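Local coordinates for GARP domain-containing protein (Trypanosoma brucei brucei TREU927, PDB 6XZ6) that acts as a receptor for the host complement regulator factor H and increases transmission of the parasite to tsetse flies, at residues 17-29 / 138-151. Residues are numbered along the deposited sequence; the frame is centred on the assembly and turned at random.
Sequences CEVAKQLRKLPLL and CATAVADDVTPEAL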
ATOM      1  N   CYS A  17      -4.232  -1.506  16.337  1.00 25.66           N
ATOM      2  CA  CYS A  17      -3.282  -2.595  16.104  1.00 28.32           C
ATOM      3  C   CYS A  17      -3.479  -3.228  14.696  1.00 28.94           C
ATOM      4  O   CYS A  17      -2.503  -3.422  13.980  1.00 29.28           O
ATOM      5  CB  CYS A  17      -3.424  -3.622  17.232  1.00 31.82           C
ATOM      6  SG  CYS A  17      -2.103  -4.853  17.338  1.00 39.48           S
ATOM      7  N   GLU A  18      -4.733  -3.483  14.289  1.00 22.54           N
ATOM      8  CA  GLU A  18      -5.108  -4.036  12.988  1.00 21.32           C
ATOM      9  C   GLU A  18      -4.712  -3.071  11.885  1.00 24.15           C
ATOM     10  O   GLU A  18      -4.072  -3.484  10.936  1.00 24.22           O
ATOM     11  CB  GLU A  18      -6.627  -4.345  12.963  1.00 22.91           C
ATOM     12  CG  GLU A  18      -7.146  -5.103  11.750  1.00 37.33           C
ATOM     13  CD  GLU A  18      -8.638  -5.399  11.660  1.00 73.08           C
ATOM     14  OE1 GLU A  18      -9.443  -4.809  12.425  1.00 50.01           O
ATOM     15  OE2 GLU A  18      -9.001  -6.228  10.794  1.00 83.84           O
ATOM     16  N   VAL A  19      -5.058  -1.776  12.022  1.00 20.33           N
ATOM     17  CA  VAL A  19      -4.718  -0.723  11.066  1.00 18.05           C
ATOM     18  C   VAL A  19      -3.208  -0.516  10.960  1.00 21.42           C
ATOM     19  O   VAL A  19      -2.701  -0.415   9.842  1.00 23.73           O
ATOM     20  CB  VAL A  19      -5.460   0.608  11.342  1.00 21.42           C
ATOM     21  CG1 VAL A  19      -4.867   1.716  10.523  1.00 21.35           C
ATOM     22  CG2 VAL A  19      -6.949   0.503  11.057  1.00 21.13           C
ATOM     23  N   ALA A  20      -2.488  -0.429  12.098  1.00 16.64           N
ATOM     24  CA  ALA A  20      -1.022  -0.215  12.123  1.00 17.16           C
ATOM     25  C   ALA A  20      -0.247  -1.303  11.384  1.00 23.78           C
ATOM     26  O   ALA A  20       0.713  -0.993  10.671  1.00 24.03           O
ATOM     27  CB  ALA A  20      -0.528  -0.119  13.553  1.00 18.24           C
ATOM     28  N   LYS A  21      -0.669  -2.575  11.566  1.00 22.34           N
ATOM     29  CA  LYS A  21      -0.104  -3.783  10.954  1.00 23.26           C
ATOM     30  C   LYS A  21      -0.250  -3.762   9.428  1.00 28.97           C
ATOM     31  O   LYS A  21       0.664  -4.183   8.727  1.00 31.68           O
ATOM     32  CB  LYS A  21      -0.774  -5.023  11.535  1.00 25.39           C
ATOM     33  CG  LYS A  21      -0.242  -5.464  12.893  1.00 26.44           C
ATOM     34  CD  LYS A  21      -1.060  -6.649  13.436  1.00 27.08           C
ATOM     35  CE  LYS A  21      -0.799  -7.950  12.722  1.00 42.85           C
ATOM     36  NZ  LYS A  21      -1.375  -9.123  13.433  1.00 58.42           N
ATOM     37  N   GLN A  22      -1.376  -3.245   8.917  1.00 24.29           N
ATOM     38  CA  GLN A  22      -1.649  -3.093   7.474  1.00 22.40           C
ATOM     39  C   GLN A  22      -0.791  -1.989   6.864  1.00 25.26           C
ATOM     40  O   GLN A  22      -0.310  -2.140   5.742  1.00 27.42           O
ATOM     41  CB  GLN A  22      -3.116  -2.737   7.242  1.00 21.52           C
ATOM     42  CG  GLN A  22      -4.057  -3.868   7.578  1.00  9.78           C
ATOM     43  CD  GLN A  22      -5.490  -3.463   7.411  1.00 20.51           C
ATOM     44  OE1 GLN A  22      -5.858  -2.273   7.348  1.00 14.09           O
ATOM     45  NE2 GLN A  22      -6.331  -4.455   7.327  1.00 15.00           N
ATOM     46  N   LEU A  23      -0.622  -0.870   7.590  1.00 18.30           N
ATOM     47  CA  LEU A  23       0.182   0.275   7.143  1.00 16.25           C
ATOM     48  C   LEU A  23       1.679  -0.037   7.081  1.00 20.00           C
ATOM     49  O   LEU A  23       2.372   0.497   6.235  1.00 20.17           O
ATOM     50  CB  LEU A  23      -0.120   1.550   7.982  1.00 15.56           C
ATOM     51  CG  LEU A  23      -1.608   2.053   7.941  1.00 17.68           C
ATOM     52  CD1 LEU A  23      -1.828   3.145   8.892  1.00 17.44           C
ATOM     53  CD2 LEU A  23      -2.004   2.531   6.574  1.00 17.00           C
ATOM     54  N   ARG A  24       2.174  -0.947   7.905  1.00 17.99           N
ATOM     55  CA  ARG A  24       3.580  -1.354   7.856  1.00 17.82           C
ATOM     56  C   ARG A  24       3.834  -2.348   6.714  1.00 24.28           C
ATOM     57  O   ARG A  24       4.936  -2.373   6.177  1.00 27.21           O
ATOM     58  CB  ARG A  24       4.007  -1.934   9.201  1.00 15.58           C
ATOM     59  CG  ARG A  24       3.887  -0.922  10.318  1.00 14.40           C
ATOM     60  CD  ARG A  24       3.929  -1.618  11.641  1.00 21.65           C
ATOM     61  NE  ARG A  24       3.770  -0.700  12.770  1.00 16.11           N
ATOM     62  CZ  ARG A  24       3.424  -1.074  13.997  1.00 22.77           C
ATOM     63  NH1 ARG A  24       3.160  -2.350  14.266  1.00 12.72           N
ATOM     64  NH2 ARG A  24       3.305  -0.177  14.955  1.00 12.41           N
ATOM     65  N   LYS A  25       2.810  -3.143   6.328  1.00 20.40           N
ATOM     66  CA  LYS A  25       2.852  -4.109   5.227  1.00 20.44           C
ATOM     67  C   LYS A  25       2.767  -3.453   3.875  1.00 26.34           C
ATOM     68  O   LYS A  25       3.482  -3.898   2.988  1.00 29.41           O
ATOM     69  CB  LYS A  25       1.772  -5.206   5.371  1.00 21.76           C
ATOM     70  CG  LYS A  25       1.815  -6.355   4.346  1.00 23.32           C
ATOM     71  CD  LYS A  25       3.167  -7.083   4.326  1.00 28.80           C
ATOM     72  CE  LYS A  25       3.136  -8.376   3.577  1.00 23.79           C
ATOM     73  NZ  LYS A  25       4.503  -8.780   3.155  1.00 45.02           N
ATOM     74  N   LEU A  26       1.911  -2.421   3.692  1.00 21.95           N
ATOM     75  CA  LEU A  26       1.759  -1.711   2.401  1.00 21.14           C
ATOM     76  C   LEU A  26       3.083  -1.346   1.688  1.00 26.23           C
ATOM     77  O   LEU A  26       3.146  -1.625   0.495  1.00 29.85           O
ATOM     78  CB  LEU A  26       0.869  -0.452   2.473  1.00 19.43           C
ATOM     79  CG  LEU A  26      -0.645  -0.637   2.418  1.00 22.43           C
ATOM     80  CD1 LEU A  26      -1.351   0.721   2.423  1.00 21.17           C
ATOM     81  CD2 LEU A  26      -1.071  -1.433   1.208  1.00 22.91           C
ATOM     82  N   PRO A  27       4.129  -0.732   2.308  1.00 18.83           N
ATOM     83  CA  PRO A  27       5.336  -0.386   1.530  1.00 18.72           C
ATOM     84  C   PRO A  27       6.152  -1.597   1.053  1.00 27.03           C
ATOM     85  O   PRO A  27       6.888  -1.513   0.053  1.00 29.25           O
ATOM     86  CB  PRO A  27       6.159   0.460   2.504  1.00 19.89           C
ATOM     87  CG  PRO A  27       5.313   0.768   3.606  1.00 23.09           C
ATOM     88  CD  PRO A  27       4.269  -0.278   3.699  1.00 19.66           C
ATOM     89  N   LEU A  28       6.038  -2.717   1.785  1.00 23.09           N
ATOM     90  CA  LEU A  28       6.721  -3.969   1.476  1.00 24.15           C
ATOM     91  C   LEU A  28       6.020  -4.628   0.277  1.00 29.29           C
ATOM     92  O   LEU A  28       6.666  -5.096  -0.644  1.00 31.85           O
ATOM     93  CB  LEU A  28       6.715  -4.892   2.705  1.00 24.94           C
ATOM     94  CG  LEU A  28       6.968  -4.274   4.097  1.00 27.73           C
ATOM     95  CD1 LEU A  28       6.730  -5.312   5.193  1.00 27.58           C
ATOM     96  CD2 LEU A  28       8.357  -3.712   4.211  1.00 29.26           C
ATOM     97  N   LEU A  29       4.703  -4.596   0.267  1.00 24.59           N
ATOM     98  CA  LEU A  29       3.818  -5.081  -0.784  1.00 24.36           C
ATOM     99  C   LEU A  29       4.017  -4.264  -2.084  1.00 27.61           C
ATOM    100  O   LEU A  29       4.230  -4.868  -3.125  1.00 29.92           O
ATOM    101  CB  LEU A  29       2.396  -4.912  -0.250  1.00 23.50           C
ATOM    102  CG  LEU A  29       1.259  -5.556  -0.969  1.00 28.84           C
ATOM    103  CD1 LEU A  29       0.171  -5.930   0.026  1.00 28.74           C
ATOM    104  CD2 LEU A  29       0.695  -4.610  -2.017  1.00 31.61           C
ATOM    105  N   CYS A 138       2.311  -5.301  19.612  1.00 37.12           N
ATOM    106  CA  CYS A 138       1.985  -4.659  18.342  1.00 35.88           C
ATOM    107  C   CYS A 138       2.975  -3.558  17.957  1.00 37.48           C
ATOM    108  O   CYS A 138       2.733  -2.832  16.997  1.00 37.61           O
ATOM    109  CB  CYS A 138       0.571  -4.109  18.439  1.00 35.81           C
ATOM    110  SG  CYS A 138      -0.285  -3.971  16.860  1.00 39.62           S
ATOM    111  N   ALA A 139       4.069  -3.409  18.710  1.00 33.93           N
ATOM    112  CA  ALA A 139       5.066  -2.370  18.466  1.00 33.47           C
ATOM    113  C   ALA A 139       5.672  -2.484  17.085  1.00 36.67           C
ATOM    114  O   ALA A 139       5.664  -1.507  16.347  1.00 36.05           O
ATOM    115  CB  ALA A 139       6.152  -2.421  19.522  1.00 35.67           C
ATOM    116  N   THR A 140       6.122  -3.678  16.700  1.00 34.01           N
ATOM    117  CA  THR A 140       6.764  -3.873  15.395  1.00 34.51           C
ATOM    118  C   THR A 140       6.010  -4.848  14.453  1.00 37.06           C
ATOM    119  O   THR A 140       6.454  -5.030  13.314  1.00 38.38           O
ATOM    120  CB  THR A 140       8.226  -4.273  15.587  1.00 42.75           C
ATOM    121  OG1 THR A 140       8.305  -5.305  16.580  1.00 43.45           O
ATOM    122  CG2 THR A 140       9.082  -3.091  15.992  1.00 42.08           C
ATOM    123  N   ALA A 141       4.869  -5.427  14.904  1.00 29.35           N
ATOM    124  CA  ALA A 141       4.046  -6.356  14.127  1.00 27.43           C
ATOM    125  C   ALA A 141       3.627  -5.779  12.768  1.00 31.53           C
ATOM    126  O   ALA A 141       3.298  -4.590  12.652  1.00 28.96           O
ATOM    127  CB  ALA A 141       2.819  -6.769  14.925  1.00 26.91           C
ATOM    128  N   VAL A 142       3.682  -6.643  11.737  1.00 29.36           N
ATOM    129  CA  VAL A 142       3.354  -6.366  10.330  1.00 27.84           C
ATOM    130  C   VAL A 142       2.301  -7.403   9.899  1.00 35.01           C
ATOM    131  O   VAL A 142       2.376  -8.558  10.334  1.00 36.46           O
ATOM    132  CB  VAL A 142       4.629  -6.443   9.445  1.00 31.06           C
ATOM    133  CG1 VAL A 142       4.328  -6.056   8.007  1.00 30.57           C
ATOM    134  CG2 VAL A 142       5.731  -5.559   9.997  1.00 30.84           C
ATOM    135  N   ALA A 143       1.308  -6.990   9.075  1.00 31.17           N
ATOM    136  CA  ALA A 143       0.240  -7.872   8.597  1.00 30.96           C
ATOM    137  C   ALA A 143       0.809  -8.854   7.622  1.00 36.91           C
ATOM    138  O   ALA A 143       1.771  -8.537   6.942  1.00 37.02           O
ATOM    139  CB  ALA A 143      -0.857  -7.065   7.912  1.00 30.31           C
ATOM    140  N   ASP A 144       0.199 -10.036   7.530  1.00 35.94           N
ATOM    141  CA  ASP A 144       0.618 -11.063   6.598  1.00 37.83           C
ATOM    142  C   ASP A 144       0.316 -10.677   5.158  1.00 37.62           C
ATOM    143  O   ASP A 144       1.103 -10.966   4.281  1.00 37.06           O
ATOM    144  CB  ASP A 144       0.006 -12.417   6.992  1.00 42.91           C
ATOM    145  CG  ASP A 144       0.568 -12.966   8.297  1.00 62.81           C
ATOM    146  OD1 ASP A 144       1.809 -13.028   8.430  1.00 63.10           O
ATOM    147  OD2 ASP A 144      -0.234 -13.331   9.183  1.00 78.04           O
ATOM    148  N   ASP A 145      -0.801 -10.010   4.922  1.00 34.31           N
ATOM    149  CA  ASP A 145      -1.201  -9.516   3.607  1.00 34.58           C
ATOM    150  C   ASP A 145      -2.106  -8.283   3.764  1.00 34.31           C
ATOM    151  O   ASP A 145      -2.499  -7.921   4.885  1.00 32.17           O
ATOM    152  CB  ASP A 145      -1.892 -10.629   2.771  1.00 39.74           C
ATOM    153  CG  ASP A 145      -2.078 -10.338   1.267  1.00 61.72           C
ATOM    154  OD1 ASP A 145      -1.387  -9.411   0.736  1.00 60.75           O
ATOM    155  OD2 ASP A 145      -2.921 -11.028   0.620  1.00 69.35           O
ATOM    156  N   VAL A 146      -2.360  -7.594   2.643  1.00 29.42           N
ATOM    157  CA  VAL A 146      -3.268  -6.452   2.553  1.00 28.01           C
ATOM    158  C   VAL A 146      -4.055  -6.605   1.240  1.00 34.41           C
ATOM    159  O   VAL A 146      -3.484  -6.701   0.138  1.00 34.56           O
ATOM    160  CB  VAL A 146      -2.638  -5.038   2.699  1.00 29.97           C
ATOM    161  CG1 VAL A 146      -3.717  -3.979   2.913  1.00 27.84           C
ATOM    162  CG2 VAL A 146      -1.634  -4.983   3.839  1.00 30.27           C
ATOM    163  N   THR A 147      -5.373  -6.699   1.385  1.00 31.67           N
ATOM    164  CA  THR A 147      -6.299  -6.766   0.268  1.00 30.89           C
ATOM    165  C   THR A 147      -7.111  -5.485   0.366  1.00 30.91           C
ATOM    166  O   THR A 147      -7.302  -5.007   1.481  1.00 30.38           O
ATOM    167  CB  THR A 147      -7.234  -7.992   0.376  1.00 38.48           C
ATOM    168  OG1 THR A 147      -7.955  -7.945   1.605  1.00 38.53           O
ATOM    169  CG2 THR A 147      -6.505  -9.317   0.215  1.00 37.10           C
ATOM    170  N   PRO A 148      -7.648  -4.934  -0.738  1.00 25.50           N
ATOM    171  CA  PRO A 148      -8.533  -3.762  -0.613  1.00 24.18           C
ATOM    172  C   PRO A 148      -9.673  -3.904   0.411  1.00 26.76           C
ATOM    173  O   PRO A 148      -9.955  -2.954   1.110  1.00 25.15           O
ATOM    174  CB  PRO A 148      -9.068  -3.590  -2.043  1.00 26.48           C
ATOM    175  CG  PRO A 148      -7.971  -4.128  -2.904  1.00 30.13           C
ATOM    176  CD  PRO A 148      -7.524  -5.352  -2.151  1.00 26.97           C
ATOM    177  N   GLU A 149     -10.274  -5.091   0.538  1.00 25.73           N
ATOM    178  CA  GLU A 149     -11.379  -5.390   1.459  1.00 27.42           C
ATOM    179  C   GLU A 149     -10.932  -5.362   2.922  1.00 32.88           C
ATOM    180  O   GLU A 149     -11.716  -4.940   3.778  1.00 34.82           O
ATOM    181  CB  GLU A 149     -12.042  -6.753   1.138  1.00 31.16           C
ATOM    182  CG  GLU A 149     -12.200  -7.080  -0.352  1.00 46.85           C
ATOM    183  CD  GLU A 149     -11.009  -7.747  -1.035  1.00 73.34           C
ATOM    184  OE1 GLU A 149     -10.666  -8.892  -0.649  1.00 81.13           O
ATOM    185  OE2 GLU A 149     -10.420  -7.130  -1.956  1.00 52.37           O
ATOM    186  N   ALA A 150      -9.700  -5.834   3.222  1.00 26.81           N
ATOM    187  CA  ALA A 150      -9.150  -5.835   4.587  1.00 24.76           C
ATOM    188  C   ALA A 150      -8.852  -4.411   5.019  1.00 26.38           C
ATOM    189  O   ALA A 150      -9.080  -4.064   6.173  1.00 25.92           O
ATOM    190  CB  ALA A 150      -7.881  -6.667   4.656  1.00 25.64           C
ATOM    191  N   LEU A 151      -8.354  -3.585   4.094  1.00 20.93           N
ATOM    192  CA  LEU A 151      -8.059  -2.183   4.342  1.00 19.80           C
ATOM    193  C   LEU A 151      -9.325  -1.408   4.745  1.00 26.08           C
ATOM    194  O   LEU A 151      -9.278  -0.717   5.757  1.00 29.41           O
ATOM    195  CB  LEU A 151      -7.391  -1.574   3.096  1.00 19.15           C
ATOM    196  CG  LEU A 151      -6.479  -0.370   3.249  1.00 22.45           C
ATOM    197  CD1 LEU A 151      -5.347  -0.622   4.235  1.00 21.67           C
ATOM    198  CD2 LEU A 151      -5.867  -0.050   1.935  1.00 26.38           C
TER
HETATM  199  O   HOH W   1      -7.405   0.034   7.534  1.00 14.66           O
HETATM  200  O   HOH W   2       4.545  -9.642   6.322  1.00 33.01           O
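Arg24 NH1 donates to two backbone carbonyls of the loop at once, Cys138 O and Ala141 O, each at 2.8 Å. Both oxygens lie at the edge of the guanidinium, near its plane, and Ala141 O presents a lone pair to it. An extended chain carries the group along the helix to this turn, while Ala20 CB sits over one face. Arginine suits the place because it has N-H groups to spare: NE forms a salt bridge with Glu112 and NH2 bonds Ser116, both on helix 67-125, and NH2 adds a weak bond to Cys138 O, which should fix the rotation of the group. Next to this turn Cys17 and Cys138 close a disulfide, the SG atoms 2.1 Å apart with the C-S-S-C torsion near 115°, a covalent tie between helix and loop.

Further along, Ala143 N donates to Lys21 O at 2.9 Å from above the carbonyl plane, and the small CB of Ala143 lets the loop lie this close to the helix backbone. Val142 CG1 packs 3.7 Å from Lys25 N and meets Leu28 CD1 tip to tip. Lys25 bends at chi2 (57°) so that its methylenes run beside Ala143 O and past Val146 CG2. Val146 turns inward, its CG1 4.0 Å from Leu26 CD2 and its CB against Leu29 CD1; Leu181 of helix 165-208 also touches Val146 and Leu29.

Where the loop passes into helix 148-161, Gln22 NE2 donates to Ala150 O at 3.0 Å, approaching from above that carbonyl's plane, while a water donates to both Gln22 OE1 and Leu151 O. An amide can thus serve both needs on the first turn of this helix, where Thr147 is the N-cap, its OG1 accepting from Ala150 N. The whole is a disulfide-anchored loop between helices 129-137 and 148-161, laid lengthwise along helix 4-61 in the elongated helical bundle of this GARP-family receptor.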